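Local coordinates for protein staphylococcal enterotoxin-like toxin (PDB 4DXF) that probably binds sugar-containing host ligands, as a superantigen-like protein secreted by Staphylococcus aureus and built from an OB-fold and a beta-grasp domain, at residues A[26-38]-A[47-60]. Residues are numbered along the deposited sequence; the frame is centred on the assembly and turned at random.
Sequences PSLEFKNEIGIIL and MNVVPDYFIYKIAL
I36 and N48 form an antiparallel hydrogen-bonded pair: I36 N donates to N48 O (2.9 Å) and N48 N donates back to I36 O (2.8 Å). The asparagine amide suits this place because it donates and accepts at once. With CG beside its own backbone N (chi1 -69°), ND2 comes back to I36 O at 3.1 Å, and this oxygen accepts two hydrogen bonds, from opposite faces of its plane. N48 OD1 accepts a bond from K57 NZ (2.6 Å). Beyond the pair, a water links strand 33-37 to the loop after 46-49, donating to I34 O and accepting from V50 N. G35, lacking a side chain, lets M47 CG lie 3.6 Å from its CA. Past the corner at N32, P51 sets its ring CG 3.5 Å over the centre of the F30 ring, a CH-pi contact. Y56 gives its face to the edge of F30 (planes at 56°) and its OH to the syn lone pair of D52 OD2 (2.7 Å). In the OB-fold barrel, 46-49 lies between 33-37 and 56-59; 71-74 flanks 33-37, 76-80 pairs with 28-31, M47 and L60 pack on I97 of 92-99, and E29 salt-bridges K144 of helix 138-153.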
loop_
_atom_site.group_PDB
_atom_site.type_symbol
_atom_site.label_atom_id
_atom_site.label_comp_id
_atom_site.label_asym_id
_atom_site.label_seq_id
_atom_site.Cartn_x
_atom_site.Cartn_y
_atom_site.Cartn_z
ATOM N N PRO A 26 11.509 -3.825 -0.873
ATOM C CA PRO A 26 11.148 -4.365 0.456
ATOM C C PRO A 26 10.281 -3.340 1.221
ATOM O O PRO A 26 10.383 -2.113 0.985
ATOM C CB PRO A 26 12.515 -4.585 1.155
ATOM C CG PRO A 26 13.472 -3.576 0.482
ATOM C CD PRO A 26 12.888 -3.306 -0.946
ATOM N N SER A 27 9.402 -3.843 2.099
ATOM C CA SER A 27 8.541 -2.955 2.954
ATOM C C SER A 27 8.918 -3.185 4.423
ATOM O O SER A 27 9.554 -4.201 4.769
ATOM C CB SER A 27 7.056 -3.224 2.822
ATOM O OG SER A 27 6.760 -4.628 3.063
ATOM N N LEU A 28 8.542 -2.213 5.263
ATOM C CA LEU A 28 8.815 -2.337 6.724
ATOM C C LEU A 28 7.490 -2.009 7.390
ATOM O O LEU A 28 6.582 -1.263 6.877
ATOM C CB LEU A 28 9.894 -1.328 7.176
ATOM C CG LEU A 28 11.354 -1.485 6.677
ATOM C CD1 LEU A 28 12.199 -0.209 6.739
ATOM C CD2 LEU A 28 12.033 -2.693 7.327
ATOM N N GLU A 29 7.289 -2.540 8.601
ATOM C CA GLU A 29 6.013 -2.262 9.221
ATOM C C GLU A 29 6.300 -1.854 10.658
ATOM O O GLU A 29 6.957 -2.633 11.332
ATOM C CB GLU A 29 5.151 -3.506 9.253
ATOM C CG GLU A 29 4.529 -3.807 7.885
ATOM C CD GLU A 29 3.698 -5.058 7.830
ATOM O OE1 GLU A 29 3.023 -5.372 8.837
ATOM O OE2 GLU A 29 3.746 -5.739 6.774
ATOM N N PHE A 30 5.861 -0.668 11.074
ATOM C CA PHE A 30 6.093 -0.154 12.465
ATOM C C PHE A 30 4.787 0.039 13.136
ATOM O O PHE A 30 3.979 0.822 12.703
ATOM C CB PHE A 30 6.923 1.144 12.414
ATOM C CG PHE A 30 8.279 0.940 11.731
ATOM C CD1 PHE A 30 8.658 1.740 10.686
ATOM C CD2 PHE A 30 9.166 -0.033 12.198
ATOM C CE1 PHE A 30 9.885 1.559 10.110
ATOM C CE2 PHE A 30 10.375 -0.218 11.630
ATOM C CZ PHE A 30 10.720 0.556 10.560
ATOM N N LYS A 31 4.516 -0.697 14.209
ATOM C CA LYS A 31 3.171 -0.674 14.703
ATOM C C LYS A 31 3.281 -0.252 16.193
ATOM O O LYS A 31 4.373 -0.391 16.784
ATOM C CB LYS A 31 2.463 -2.039 14.608
ATOM C CG LYS A 31 2.164 -2.475 13.129
ATOM C CD LYS A 31 1.157 -3.654 13.088
ATOM C CE LYS A 31 1.447 -4.447 11.829
ATOM N NZ LYS A 31 0.569 -5.648 11.718
ATOM N N ASN A 32 2.199 0.349 16.644
ATOM C CA ASN A 32 2.058 0.873 18.062
ATOM C C ASN A 32 3.214 1.855 18.365
ATOM O O ASN A 32 3.896 1.806 19.428
ATOM C CB ASN A 32 2.105 -0.307 19.020
ATOM C CG ASN A 32 0.927 -1.263 18.798
ATOM O OD1 ASN A 32 -0.190 -0.820 18.576
ATOM N ND2 ASN A 32 1.177 -2.577 18.861
ATOM N N GLU A 33 3.435 2.806 17.444
ATOM C CA GLU A 33 4.515 3.756 17.552
ATOM C C GLU A 33 3.951 5.170 17.871
ATOM O O GLU A 33 2.754 5.335 17.983
ATOM C CB GLU A 33 5.323 3.784 16.193
ATOM C CG GLU A 33 6.129 2.506 15.925
ATOM C CD GLU A 33 7.345 2.288 16.894
ATOM O OE1 GLU A 33 7.821 3.273 17.475
ATOM O OE2 GLU A 33 7.871 1.129 17.007
ATOM N N ILE A 34 4.816 6.150 18.062
ATOM C CA ILE A 34 4.342 7.547 18.079
ATOM C C ILE A 34 4.945 8.286 16.853
ATOM O O ILE A 34 6.029 7.875 16.364
ATOM C CB ILE A 34 4.683 8.258 19.389
ATOM C CG1 ILE A 34 6.164 8.409 19.530
ATOM C CG2 ILE A 34 4.032 7.437 20.576
ATOM C CD1 ILE A 34 6.565 9.412 20.700
ATOM N N GLY A 35 4.229 9.296 16.386
ATOM C CA GLY A 35 4.727 10.160 15.289
ATOM C C GLY A 35 4.895 11.578 15.801
ATOM O O GLY A 35 4.060 12.033 16.592
ATOM N N ILE A 36 5.943 12.256 15.312
ATOM C CA ILE A 36 6.242 13.619 15.743
ATOM C C ILE A 36 6.247 14.500 14.497
ATOM O O ILE A 36 6.998 14.224 13.588
ATOM C CB ILE A 36 7.628 13.594 16.390
ATOM C CG1 ILE A 36 7.588 12.809 17.742
ATOM C CG2 ILE A 36 8.186 15.003 16.668
ATOM C CD1 ILE A 36 9.012 12.404 18.222
ATOM N N ILE A 37 5.456 15.571 14.506
ATOM C CA ILE A 37 5.415 16.509 13.369
ATOM C C ILE A 37 5.937 17.852 13.845
ATOM O O ILE A 37 5.414 18.409 14.810
ATOM C CB ILE A 37 4.048 16.630 12.804
ATOM C CG1 ILE A 37 3.549 15.250 12.289
ATOM C CG2 ILE A 37 4.050 17.674 11.634
ATOM C CD1 ILE A 37 2.110 15.174 12.066
ATOM N N LEU A 38 6.997 18.295 13.202
ATOM C CA LEU A 38 7.665 19.549 13.538
ATOM C C LEU A 38 7.183 20.668 12.644
ATOM O O LEU A 38 6.205 20.536 11.930
ATOM C CB LEU A 38 9.159 19.369 13.336
ATOM C CG LEU A 38 9.849 18.193 14.017
ATOM C CD1 LEU A 38 11.265 18.107 13.524
ATOM C CD2 LEU A 38 9.791 18.331 15.541
ATOM N N MET A 47 5.637 13.263 9.012
ATOM C CA MET A 47 5.508 12.646 10.347
ATOM C C MET A 47 6.797 11.857 10.593
ATOM O O MET A 47 7.156 10.943 9.817
ATOM C CB MET A 47 4.247 11.726 10.403
ATOM C CG MET A 47 4.168 11.026 11.841
ATOM S SD MET A 47 2.778 10.014 12.049
ATOM C CE MET A 47 1.443 11.119 12.182
ATOM N N ASN A 48 7.504 12.168 11.683
ATOM C CA ASN A 48 8.742 11.479 12.036
ATOM C C ASN A 48 8.382 10.276 12.938
ATOM O O ASN A 48 7.656 10.429 13.917
ATOM C CB ASN A 48 9.682 12.426 12.799
ATOM C CG ASN A 48 10.231 13.526 11.900
ATOM O OD1 ASN A 48 11.145 13.282 11.091
ATOM N ND2 ASN A 48 9.578 14.661 11.930
ATOM N N VAL A 49 8.875 9.111 12.589
ATOM C CA VAL A 49 8.754 7.910 13.440
ATOM C C VAL A 49 10.115 7.350 13.741
ATOM O O VAL A 49 11.016 7.265 12.867
ATOM C CB VAL A 49 7.946 6.842 12.749
ATOM C CG1 VAL A 49 7.688 5.658 13.733
ATOM C CG2 VAL A 49 6.708 7.419 12.286
ATOM N N VAL A 50 10.334 6.916 15.006
ATOM C CA VAL A 50 11.665 6.572 15.359
ATOM C C VAL A 50 11.609 5.183 16.051
ATOM O O VAL A 50 11.607 5.071 17.273
ATOM C CB VAL A 50 12.301 7.651 16.335
ATOM C CG1 VAL A 50 13.754 7.304 16.607
ATOM C CG2 VAL A 50 12.189 9.084 15.737
ATOM N N PRO A 51 11.541 4.124 15.267
ATOM C CA PRO A 51 11.370 2.785 15.883
ATOM C C PRO A 51 12.698 2.098 16.200
ATOM O O PRO A 51 12.700 1.093 16.957
ATOM C CB PRO A 51 10.631 2.039 14.771
ATOM C CG PRO A 51 11.407 2.539 13.536
ATOM C CD PRO A 51 11.565 4.060 13.791
ATOM N N ASP A 52 13.829 2.617 15.677
ATOM C CA ASP A 52 15.138 2.031 15.795
ATOM C C ASP A 52 16.153 3.172 15.917
ATOM O O ASP A 52 15.813 4.203 16.552
ATOM C CB ASP A 52 15.434 1.110 14.597
ATOM C CG ASP A 52 15.153 1.789 13.257
ATOM O OD1 ASP A 52 15.118 3.020 13.231
ATOM O OD2 ASP A 52 14.892 1.083 12.220
ATOM N N TYR A 53 17.337 3.030 15.319
ATOM C CA TYR A 53 18.331 4.146 15.342
ATOM C C TYR A 53 18.141 5.202 14.233
ATOM O O TYR A 53 18.862 6.203 14.183
ATOM C CB TYR A 53 19.755 3.641 15.432
ATOM C CG TYR A 53 20.100 3.317 16.859
ATOM C CD1 TYR A 53 20.116 1.983 17.318
ATOM C CD2 TYR A 53 20.361 4.354 17.767
ATOM C CE1 TYR A 53 20.425 1.683 18.694
ATOM C CE2 TYR A 53 20.659 4.064 19.117
ATOM C CZ TYR A 53 20.675 2.745 19.546
ATOM O OH TYR A 53 20.961 2.507 20.848
ATOM N N PHE A 54 17.144 5.013 13.401
ATOM C CA PHE A 54 16.797 5.970 12.350
ATOM C C PHE A 54 15.556 6.824 12.604
ATOM O O PHE A 54 14.510 6.419 13.209
ATOM C CB PHE A 54 16.608 5.221 11.003
ATOM C CG PHE A 54 17.844 4.476 10.554
ATOM C CD1 PHE A 54 18.867 5.144 9.853
ATOM C CD2 PHE A 54 18.005 3.124 10.855
ATOM C CE1 PHE A 54 20.046 4.452 9.441
ATOM C CE2 PHE A 54 19.144 2.404 10.434
ATOM C CZ PHE A 54 20.182 3.072 9.718
ATOM N N ILE A 55 15.590 8.031 12.053
ATOM C CA ILE A 55 14.377 8.785 12.036
ATOM C C ILE A 55 13.694 8.639 10.667
ATOM O O ILE A 55 14.250 9.129 9.645
ATOM C CB ILE A 55 14.689 10.291 12.328
ATOM C CG1 ILE A 55 15.517 10.469 13.625
ATOM C CG2 ILE A 55 13.480 11.082 12.364
ATOM C CD1 ILE A 55 15.811 11.992 13.912
ATOM N N TYR A 56 12.550 7.974 10.623
ATOM C CA TYR A 56 11.809 7.830 9.366
ATOM C C TYR A 56 10.931 8.986 9.094
ATOM O O TYR A 56 10.121 9.426 9.908
ATOM C CB TYR A 56 11.043 6.497 9.211
ATOM C CG TYR A 56 11.876 5.293 9.363
ATOM C CD1 TYR A 56 12.401 4.926 10.597
ATOM C CD2 TYR A 56 12.168 4.449 8.242
ATOM C CE1 TYR A 56 13.223 3.783 10.729
ATOM C CE2 TYR A 56 12.969 3.309 8.385
ATOM C CZ TYR A 56 13.456 2.963 9.609
ATOM O OH TYR A 56 14.234 1.864 9.739
ATOM N N LYS A 57 11.119 9.577 7.890
ATOM C CA LYS A 57 10.315 10.728 7.520
ATOM C C LYS A 57 9.169 10.288 6.657
ATOM O O LYS A 57 9.389 9.869 5.491
ATOM C CB LYS A 57 11.165 11.711 6.694
ATOM C CG LYS A 57 12.422 12.206 7.425
ATOM C CD LYS A 57 12.241 13.602 7.887
ATOM C CE LYS A 57 13.531 13.932 8.622
ATOM N NZ LYS A 57 13.148 14.425 9.926
ATOM N N ILE A 58 7.968 10.398 7.156
ATOM C CA ILE A 58 6.791 9.910 6.445
ATOM C C ILE A 58 6.022 11.075 5.816
ATOM O O ILE A 58 5.325 11.891 6.495
ATOM C CB ILE A 58 5.812 9.018 7.339
ATOM C CG1 ILE A 58 6.557 7.924 8.163
ATOM C CG2 ILE A 58 4.512 8.459 6.560
ATOM C CD1 ILE A 58 7.364 6.878 7.259
ATOM N N ALA A 59 6.110 11.183 4.468
ATOM C CA ALA A 59 5.320 12.231 3.831
ATOM C C ALA A 59 3.829 12.298 4.080
ATOM O O ALA A 59 3.068 11.314 3.938
ATOM C CB ALA A 59 5.640 12.279 2.263
ATOM N N LEU A 60 3.348 13.490 4.456
ATOM C CA LEU A 60 1.921 13.688 4.678
ATOM C C LEU A 60 1.246 14.189 3.392
ATOM O O LEU A 60 1.313 15.379 3.047
ATOM C CB LEU A 60 1.662 14.650 5.821
ATOM C CG LEU A 60 2.375 14.144 7.101
ATOM C CD1 LEU A 60 2.437 15.206 8.236
ATOM C CD2 LEU A 60 1.622 12.884 7.619
HETATM O O HOH W 1 10.803 -0.205 18.016
HETATM O O HOH W 2 8.635 7.312 17.093
#